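Long-range contact in TetR family transcriptional regulator (Streptomyces coelicolor, PDB 6SRN), which probably binds operator DNA as a TetR-family transcription factor controlling antibiotic production in response to a furan-type bacterial hormone: residues I34-R48 and V66-V80. Residues are numbered along the deposited sequence; the frame is centred on the assembly and turned at random.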
ATOM      1  N   ILE A  34      18.125 -10.595  19.526  1.00 10.42           N
ATOM      2  CA  ILE A  34      17.672  -9.235  19.878  1.00 11.23           C
ATOM      3  C   ILE A  34      16.766  -8.702  18.767  1.00 10.91           C
ATOM      4  O   ILE A  34      15.730  -8.122  19.054  1.00 10.50           O
ATOM      5  CB  ILE A  34      18.866  -8.287  20.136  1.00 12.82           C
ATOM      6  CG1 ILE A  34      19.722  -8.807  21.300  1.00 14.72           C
ATOM      7  CG2 ILE A  34      18.391  -6.864  20.400  1.00 14.42           C
ATOM      8  CD1 ILE A  34      21.106  -8.188  21.396  1.00 15.31           C
ATOM      9  N   LEU A  35      17.172  -8.886  17.520  1.00 11.12           N
ATOM     10  CA  LEU A  35      16.391  -8.423  16.389  1.00 12.43           C
ATOM     11  C   LEU A  35      15.026  -9.104  16.340  1.00 11.56           C
ATOM     12  O   LEU A  35      14.054  -8.453  16.008  1.00 11.04           O
ATOM     13  CB  LEU A  35      17.128  -8.686  15.069  1.00 14.83           C
ATOM     14  CG  LEU A  35      18.138  -7.683  14.514  1.00 18.48           C
ATOM     15  CD1 LEU A  35      18.551  -8.112  13.108  1.00 20.37           C
ATOM     16  CD2 LEU A  35      17.551  -6.279  14.444  1.00 18.21           C
ATOM     17  N   GLU A  36      14.937 -10.390  16.689  1.00 10.82           N
ATOM     18  CA  GLU A  36      13.655 -11.082  16.692  1.00 11.77           C
ATOM     19  C   GLU A  36      12.713 -10.514  17.756  1.00 10.25           C
ATOM     20  O   GLU A  36      11.538 -10.255  17.482  1.00  9.31           O
ATOM     21  CB  GLU A  36      13.882 -12.571  16.888  1.00 13.30           C
ATOM     22  CG  GLU A  36      12.702 -13.446  16.550  1.00 16.24           C
ATOM     23  CD  GLU A  36      12.363 -13.505  15.035  1.00 17.75           C
ATOM     24  OE1 GLU A  36      13.241 -13.355  14.104  1.00 19.05           O
ATOM     25  OE2 GLU A  36      11.184 -13.789  14.740  1.00 26.14           O
ATOM     26  N   ALA A  37      13.249 -10.292  18.955  1.00  9.43           N
ATOM     27  CA  ALA A  37      12.467  -9.666  20.018  1.00  9.41           C
ATOM     28  C   ALA A  37      12.017  -8.266  19.666  1.00  8.92           C
ATOM     29  O   ALA A  37      10.857  -7.920  19.891  1.00  9.12           O
ATOM     30  CB  ALA A  37      13.254  -9.652  21.325  1.00  9.34           C
ATOM     31  N   ALA A  38      12.923  -7.487  19.087  1.00  9.03           N
ATOM     32  CA  ALA A  38      12.574  -6.162  18.649  1.00  8.89           C
ATOM     33  C   ALA A  38      11.462  -6.218  17.599  1.00  8.86           C
ATOM     34  O   ALA A  38      10.554  -5.403  17.606  1.00  9.59           O
ATOM     35  CB  ALA A  38      13.780  -5.460  18.086  1.00  9.34           C
ATOM     36  N   SER A  39      11.566  -7.178  16.721  1.00  8.61           N
ATOM     37  CA  SER A  39      10.576  -7.321  15.639  1.00  8.94           C
ATOM     38  C   SER A  39       9.219  -7.618  16.206  1.00  9.02           C
ATOM     39  O   SER A  39       8.213  -7.103  15.739  1.00  9.34           O
ATOM     40  CB  SER A  39      11.007  -8.395  14.668  1.00  9.10           C
ATOM     41  OG  SER A  39      12.153  -7.948  13.933  1.00 10.36           O
ATOM     42  N   GLU A  40       9.167  -8.536  17.161  1.00  8.89           N
ATOM     43  CA  GLU A  40       7.906  -8.879  17.782  1.00 10.05           C
ATOM     44  C   GLU A  40       7.268  -7.628  18.358  1.00  9.44           C
ATOM     45  O   GLU A  40       6.069  -7.416  18.180  1.00 10.61           O
ATOM     46  CB  GLU A  40       8.113  -9.945  18.873  1.00 11.49           C
ATOM     47  CG  GLU A  40       8.483 -11.319  18.303  1.00 14.13           C
ATOM     48  CD  GLU A  40       9.066 -12.298  19.320  1.00 17.67           C
ATOM     49  OE1 GLU A  40       9.067 -11.980  20.520  1.00 19.57           O
ATOM     50  OE2 GLU A  40       9.506 -13.408  18.913  1.00 20.56           O
ATOM     51  N   ILE A  41       8.040  -6.822  19.064  1.00  9.82           N
ATOM     52  CA  ILE A  41       7.493  -5.621  19.712  1.00  9.94           C
ATOM     53  C   ILE A  41       7.097  -4.523  18.708  1.00 10.01           C
ATOM     54  O   ILE A  41       6.047  -3.893  18.830  1.00  9.43           O
ATOM     55  CB  ILE A  41       8.461  -5.132  20.819  1.00 10.78           C
ATOM     56  CG1 ILE A  41       8.444  -6.172  21.930  1.00 11.95           C
ATOM     57  CG2 ILE A  41       8.072  -3.741  21.330  1.00 11.23           C
ATOM     58  CD1 ILE A  41       9.533  -6.046  22.923  1.00 13.04           C
ATOM     59  N   PHE A  42       7.943  -4.304  17.723  1.00  9.19           N
ATOM     60  CA  PHE A  42       7.598  -3.312  16.705  1.00  8.91           C
ATOM     61  C   PHE A  42       6.353  -3.746  15.937  1.00  8.73           C
ATOM     62  O   PHE A  42       5.519  -2.918  15.583  1.00  9.48           O
ATOM     63  CB  PHE A  42       8.717  -3.101  15.696  1.00  9.01           C
ATOM     64  CG  PHE A  42       9.911  -2.302  16.189  1.00  8.66           C
ATOM     65  CD1 PHE A  42       9.779  -1.100  16.853  1.00  8.64           C
ATOM     66  CD2 PHE A  42      11.193  -2.740  15.853  1.00  8.77           C
ATOM     67  CE1 PHE A  42      10.917  -0.378  17.218  1.00  8.63           C
ATOM     68  CE2 PHE A  42      12.336  -2.021  16.187  1.00  8.87           C
ATOM     69  CZ  PHE A  42      12.176  -0.865  16.892  1.00  8.93           C
ATOM     70  N   ALA A  43       6.260  -5.031  15.611  1.00  8.52           N
ATOM     71  CA  ALA A  43       5.078  -5.507  14.852  1.00  8.50           C
ATOM     72  C   ALA A  43       3.769  -5.313  15.617  1.00  8.85           C
ATOM     73  O   ALA A  43       2.743  -4.953  15.037  1.00  8.82           O
ATOM     74  CB  ALA A  43       5.271  -6.956  14.447  1.00  8.67           C
ATOM     75  N   SER A  44       3.839  -5.481  16.928  1.00 10.28           N
ATOM     76  CA  SER A  44       2.648  -5.434  17.727  1.00 11.79           C
ATOM     77  C   SER A  44       2.315  -4.025  18.184  1.00 11.51           C
ATOM     78  O   SER A  44       1.126  -3.705  18.272  1.00 11.83           O
ATOM     79  CB  SER A  44       2.731  -6.452  18.872  1.00 14.34           C
ATOM     80  OG  SER A  44       3.737  -6.177  19.759  1.00 18.98           O
ATOM     81  N   ARG A  45       3.336  -3.189  18.392  1.00 12.03           N
ATOM     82  CA  ARG A  45       3.172  -1.868  19.017  1.00 13.44           C
ATOM     83  C   ARG A  45       3.507  -0.670  18.157  1.00 13.07           C
ATOM     84  O   ARG A  45       3.149   0.456  18.527  1.00 14.78           O
ATOM     85  CB  ARG A  45       4.017  -1.772  20.292  1.00 14.89           C
ATOM     86  CG  ARG A  45       3.695  -2.874  21.269  1.00 16.92           C
ATOM     87  CD  ARG A  45       4.477  -2.806  22.568  1.00 19.00           C
ATOM     88  NE  ARG A  45       4.346  -4.092  23.258  1.00 21.62           N
ATOM     89  CZ  ARG A  45       5.087  -4.485  24.296  1.00 22.16           C
ATOM     90  NH1 ARG A  45       6.013  -3.696  24.799  1.00 22.94           N
ATOM     91  NH2 ARG A  45       4.870  -5.686  24.836  1.00 24.52           N
ATOM     92  N   GLY A  46       4.184  -0.903  17.037  1.00 11.83           N
ATOM     93  CA  GLY A  46       4.688   0.179  16.196  1.00 11.63           C
ATOM     94  C   GLY A  46       5.916   0.803  16.823  1.00 11.50           C
ATOM     95  O   GLY A  46       6.351   0.433  17.908  1.00 12.14           O
ATOM     96  N   TYR A  47       6.506   1.746  16.108  1.00 11.27           N
ATOM     97  CA  TYR A  47       7.736   2.368  16.569  1.00 10.91           C
ATOM     98  C   TYR A  47       7.538   3.169  17.857  1.00 11.84           C
ATOM     99  O   TYR A  47       8.283   2.979  18.806  1.00 11.49           O
ATOM    100  CB  TYR A  47       8.301   3.261  15.469  1.00 10.66           C
ATOM    101  CG  TYR A  47       9.611   3.878  15.835  1.00 10.53           C
ATOM    102  CD1 TYR A  47      10.784   3.167  15.697  1.00 10.77           C
ATOM    103  CD2 TYR A  47       9.690   5.173  16.299  1.00 10.68           C
ATOM    104  CE1 TYR A  47      12.029   3.709  16.013  1.00 11.32           C
ATOM    105  CE2 TYR A  47      10.932   5.709  16.674  1.00 10.48           C
ATOM    106  CZ  TYR A  47      12.093   4.964  16.503  1.00 10.64           C
ATOM    107  OH  TYR A  47      13.353   5.463  16.850  1.00 11.33           O
ATOM    108  N   ARG A  48       6.573   4.074  17.847  1.00 12.91           N
ATOM    109  CA  ARG A  48       6.287   4.935  19.013  1.00 15.83           C
ATOM    110  C   ARG A  48       6.106   4.126  20.289  1.00 14.80           C
ATOM    111  O   ARG A  48       6.696   4.456  21.323  1.00 16.14           O
ATOM    112  CB  ARG A  48       5.036   5.803  18.767  1.00 19.00           C
ATOM    113  CG  ARG A  48       5.328   7.226  18.303  1.00 22.85           C
ATOM    114  CD  ARG A  48       4.090   8.124  18.352  1.00 24.88           C
ATOM    115  NE  ARG A  48       3.854   8.688  19.682  1.00 28.04           N
ATOM    116  CZ  ARG A  48       2.861   9.525  20.003  1.00 31.43           C
ATOM    117  NH1 ARG A  48       1.969   9.913  19.096  1.00 32.77           N
ATOM    118  NH2 ARG A  48       2.758   9.978  21.253  1.00 33.79           N
ATOM    119  N   VAL A  66      21.950  -4.302  25.400  1.00 12.20           N
ATOM    120  CA  VAL A  66      21.331  -4.128  24.102  1.00 11.99           C
ATOM    121  C   VAL A  66      21.936  -2.977  23.282  1.00 11.46           C
ATOM    122  O   VAL A  66      22.133  -3.092  22.064  1.00 12.01           O
ATOM    123  CB  VAL A  66      19.805  -3.927  24.207  1.00 11.64           C
ATOM    124  CG1 VAL A  66      19.150  -3.638  22.863  1.00 11.85           C
ATOM    125  CG2 VAL A  66      19.132  -5.130  24.811  1.00 11.96           C
ATOM    126  N   TYR A  67      22.212  -1.861  23.951  1.00 11.74           N
ATOM    127  CA  TYR A  67      22.767  -0.692  23.272  1.00 12.36           C
ATOM    128  C   TYR A  67      24.150  -0.959  22.682  1.00 12.55           C
ATOM    129  O   TYR A  67      24.551  -0.280  21.726  1.00 12.98           O
ATOM    130  CB  TYR A  67      22.813   0.510  24.224  1.00 12.28           C
ATOM    131  CG  TYR A  67      21.491   1.225  24.494  1.00 14.94           C
ATOM    132  CD1 TYR A  67      20.569   1.481  23.482  1.00 15.38           C
ATOM    133  CD2 TYR A  67      21.182   1.651  25.768  1.00 16.46           C
ATOM    134  CE1 TYR A  67      19.386   2.162  23.738  1.00 16.53           C
ATOM    135  CE2 TYR A  67      19.991   2.337  26.043  1.00 18.37           C
ATOM    136  CZ  TYR A  67      19.095   2.564  25.021  1.00 17.39           C
ATOM    137  OH  TYR A  67      17.921   3.250  25.304  1.00 20.23           O
ATOM    138  N   PHE A  68      24.870  -1.942  23.210  1.00 12.71           N
ATOM    139  CA  PHE A  68      26.126  -2.353  22.583  1.00 13.98           C
ATOM    140  C   PHE A  68      25.886  -2.802  21.140  1.00 14.02           C
ATOM    141  O   PHE A  68      26.619  -2.426  20.244  1.00 16.38           O
ATOM    142  CB  PHE A  68      26.809  -3.460  23.338  1.00 14.24           C
ATOM    143  CG  PHE A  68      28.010  -4.027  22.631  1.00 14.58           C
ATOM    144  CD1 PHE A  68      29.165  -3.262  22.471  1.00 15.17           C
ATOM    145  CD2 PHE A  68      28.006  -5.335  22.158  1.00 15.90           C
ATOM    146  CE1 PHE A  68      30.293  -3.795  21.861  1.00 16.80           C
ATOM    147  CE2 PHE A  68      29.121  -5.869  21.538  1.00 16.61           C
ATOM    148  CZ  PHE A  68      30.276  -5.101  21.393  1.00 17.37           C
ATOM    149  N   HIS A  69      24.842  -3.586  20.929  1.00 12.99           N
ATOM    150  CA  HIS A  69      24.503  -4.044  19.575  1.00 13.55           C
ATOM    151  C   HIS A  69      23.809  -2.981  18.735  1.00 13.92           C
ATOM    152  O   HIS A  69      24.102  -2.849  17.525  1.00 13.50           O
ATOM    153  CB  HIS A  69      23.597  -5.235  19.695  1.00 13.83           C
ATOM    154  CG  HIS A  69      24.216  -6.422  20.367  1.00 14.65           C
ATOM    155  ND1 HIS A  69      24.935  -7.367  19.665  1.00 16.72           N
ATOM    156  CD2 HIS A  69      24.190  -6.852  21.656  1.00 15.03           C
ATOM    157  CE1 HIS A  69      25.346  -8.310  20.498  1.00 17.09           C
ATOM    158  NE2 HIS A  69      24.894  -8.037  21.705  1.00 16.38           N
ATOM    159  N   PHE A  70      22.899  -2.226  19.368  1.00 12.76           N
ATOM    160  CA  PHE A  70      22.085  -1.203  18.680  1.00 13.17           C
ATOM    161  C   PHE A  70      22.018   0.022  19.556  1.00 12.78           C
ATOM    162  O   PHE A  70      21.264   0.060  20.528  1.00 12.04           O
ATOM    163  CB  PHE A  70      20.636  -1.718  18.433  1.00 13.19           C
ATOM    164  CG  PHE A  70      20.572  -3.042  17.757  1.00 13.77           C
ATOM    165  CD1 PHE A  70      20.707  -3.120  16.382  1.00 15.63           C
ATOM    166  CD2 PHE A  70      20.374  -4.197  18.498  1.00 13.94           C
ATOM    167  CE1 PHE A  70      20.644  -4.340  15.745  1.00 15.77           C
ATOM    168  CE2 PHE A  70      20.338  -5.428  17.858  1.00 14.49           C
ATOM    169  CZ  PHE A  70      20.492  -5.489  16.488  1.00 15.47           C
ATOM    170  N   PRO A  71      22.803   1.057  19.219  1.00 12.12           N
ATOM    171  CA  PRO A  71      22.949   2.176  20.162  1.00 12.78           C
ATOM    172  C   PRO A  71      21.721   3.047  20.407  1.00 10.83           C
ATOM    173  O   PRO A  71      21.738   3.857  21.324  1.00 11.20           O
ATOM    174  CB  PRO A  71      24.096   3.014  19.555  1.00 13.56           C
ATOM    175  CG  PRO A  71      24.274   2.543  18.180  1.00 13.71           C
ATOM    176  CD  PRO A  71      23.752   1.136  18.084  1.00 12.79           C
ATOM    177  N   SER A  72      20.675   2.918  19.619  1.00 10.01           N
ATOM    178  CA  SER A  72      19.456   3.644  19.835  1.00 10.12           C
ATOM    179  C   SER A  72      18.290   2.867  19.283  1.00  9.69           C
ATOM    180  O   SER A  72      18.437   1.956  18.477  1.00 10.22           O
ATOM    181  CB  SER A  72      19.528   4.978  19.108  1.00 10.62           C
ATOM    182  OG  SER A  72      19.679   4.697  17.697  1.00 12.48           O
ATOM    183  N   LYS A  73      17.104   3.290  19.676  1.00 10.09           N
ATOM    184  CA  LYS A  73      15.886   2.744  19.103  1.00 10.12           C
ATOM    185  C   LYS A  73      15.834   2.924  17.588  1.00  9.47           C
ATOM    186  O   LYS A  73      15.394   2.050  16.857  1.00  9.42           O
ATOM    187  CB  LYS A  73      14.712   3.404  19.779  1.00 11.59           C
ATOM    188  CG  LYS A  73      13.388   2.838  19.451  1.00 12.37           C
ATOM    189  CD  LYS A  73      12.388   3.711  20.197  1.00 13.65           C
ATOM    190  CE  LYS A  73      11.024   3.501  19.717  1.00 14.38           C
ATOM    191  NZ  LYS A  73      10.087   4.318  20.531  1.00 12.93           N
ATOM    192  N   GLU A  74      16.374   4.042  17.104  1.00  9.41           N
ATOM    193  CA  GLU A  74      16.428   4.293  15.685  1.00  9.84           C
ATOM    194  C   GLU A  74      17.251   3.259  14.930  1.00  9.31           C
ATOM    195  O   GLU A  74      16.823   2.715  13.923  1.00  8.21           O
ATOM    196  CB  GLU A  74      17.036   5.681  15.434  1.00 10.75           C
ATOM    197  CG  GLU A  74      16.191   6.852  15.877  1.00 12.05           C
ATOM    198  CD  GLU A  74      16.322   7.336  17.357  1.00 13.72           C
ATOM    199  OE1 GLU A  74      16.728   6.587  18.263  1.00 15.13           O
ATOM    200  OE2 GLU A  74      15.947   8.502  17.625  1.00 17.52           O
ATOM    201  N   SER A  75      18.458   2.979  15.438  1.00  9.56           N
ATOM    202  CA  SER A  75      19.353   2.011  14.802  1.00 10.63           C
ATOM    203  C   SER A  75      18.746   0.613  14.893  1.00  9.83           C
ATOM    204  O   SER A  75      18.943  -0.209  14.023  1.00  8.68           O
ATOM    205  CB  SER A  75      20.754   2.101  15.435  1.00 12.36           C
ATOM    206  OG  SER A  75      20.722   1.636  16.742  1.00 14.38           O
ATOM    207  N   LEU A  76      17.977   0.329  15.924  1.00  9.38           N
ATOM    208  CA  LEU A  76      17.301  -0.960  16.033  1.00  9.76           C
ATOM    209  C   LEU A  76      16.218  -1.102  14.962  1.00  9.01           C
ATOM    210  O   LEU A  76      16.163  -2.099  14.260  1.00  8.35           O
ATOM    211  CB  LEU A  76      16.740  -1.078  17.470  1.00 10.86           C
ATOM    212  CG  LEU A  76      16.042  -2.373  17.853  1.00 11.94           C
ATOM    213  CD1 LEU A  76      16.915  -3.614  17.742  1.00 12.77           C
ATOM    214  CD2 LEU A  76      15.491  -2.239  19.276  1.00 12.24           C
ATOM    215  N   ALA A  77      15.433  -0.038  14.785  1.00  8.25           N
ATOM    216  CA  ALA A  77      14.446  -0.008  13.728  1.00  8.50           C
ATOM    217  C   ALA A  77      15.079  -0.157  12.320  1.00  8.33           C
ATOM    218  O   ALA A  77      14.593  -0.888  11.475  1.00  7.63           O
ATOM    219  CB  ALA A  77      13.570   1.230  13.840  1.00  8.58           C
ATOM    220  N   ILE A  78      16.164   0.581  12.081  1.00  7.91           N
ATOM    221  CA  ILE A  78      16.880   0.429  10.827  1.00  7.23           C
ATOM    222  C   ILE A  78      17.303  -1.023  10.626  1.00  7.17           C
ATOM    223  O   ILE A  78      17.148  -1.563   9.539  1.00  7.21           O
ATOM    224  CB  ILE A  78      18.112   1.364  10.775  1.00  7.22           C
ATOM    225  CG1 ILE A  78      17.632   2.815  10.705  1.00  7.23           C
ATOM    226  CG2 ILE A  78      18.999   0.998   9.603  1.00  7.82           C
ATOM    227  CD1 ILE A  78      18.743   3.807  10.905  1.00  7.18           C
ATOM    228  N   ALA A  79      17.890  -1.660  11.650  1.00  7.36           N
ATOM    229  CA  ALA A  79      18.374  -3.025  11.460  1.00  7.88           C
ATOM    230  C   ALA A  79      17.235  -4.008  11.109  1.00  7.78           C
ATOM    231  O   ALA A  79      17.423  -4.899  10.326  1.00  8.00           O
ATOM    232  CB  ALA A  79      19.116  -3.493  12.691  1.00  8.03           C
ATOM    233  N   VAL A  80      16.085  -3.839  11.743  1.00  8.10           N
ATOM    234  CA  VAL A  80      14.921  -4.667  11.459  1.00  8.19           C
ATOM    235  C   VAL A  80      14.496  -4.485  10.006  1.00  8.06           C
ATOM    236  O   VAL A  80      14.326  -5.447   9.273  1.00  7.70           O
ATOM    237  CB  VAL A  80      13.746  -4.325  12.410  1.00  8.83           C
ATOM    238  CG1 VAL A  80      12.446  -4.991  11.942  1.00  8.67           C
ATOM    239  CG2 VAL A  80      14.097  -4.772  13.822  1.00  9.52           C
TER
HETATM  240  O   HOH W   1      13.374   8.093  16.777  1.00 41.99           O
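Ile34 meets helix 63-69, the presumed recognition helix of the TetR-type DNA-binding domain: its CD1 makes a CH-pi contact over one face of the His69 ring, 3.4 Å from His69 CD2. Its other branch, CG2 anti to the backbone N, slides past Phe70 and reaches Val66, so its two branches serve three residues of the predicted helix-turn-helix. Leu35 CD2 touches both Phe70 CZ and Ala79 CB, 3.6 Å from the latter. Helices 34-48 and 73-80 cross nearly at right angles (-95°), and small Ala38 lets Leu76 CD1 approach its CB to 3.7 Å. Val80 is a knob among Leu35, Ala38, Ser39 and Phe42; Ser39 suits this buried wall because its OG is spent on Leu35 O. Phe42 answers as a knob among Lys73, Leu76, Ala77 and Val80, its CE2 and CZ packed against small Ala77. Tyr47 swings its ring, CG anti to the backbone N (chi1 -177°), so that CE1 meets Ala77 CB and one face receives extended Lys73. Lys73 CE sits over the ring centre, and NZ makes a cation-pi contact, a hydrogen bond to Ala50 O and a weak one to Tyr47 O at 2.8 Å. A water 2.6 Å from Tyr47 OH donates weakly to Glu74 OE2.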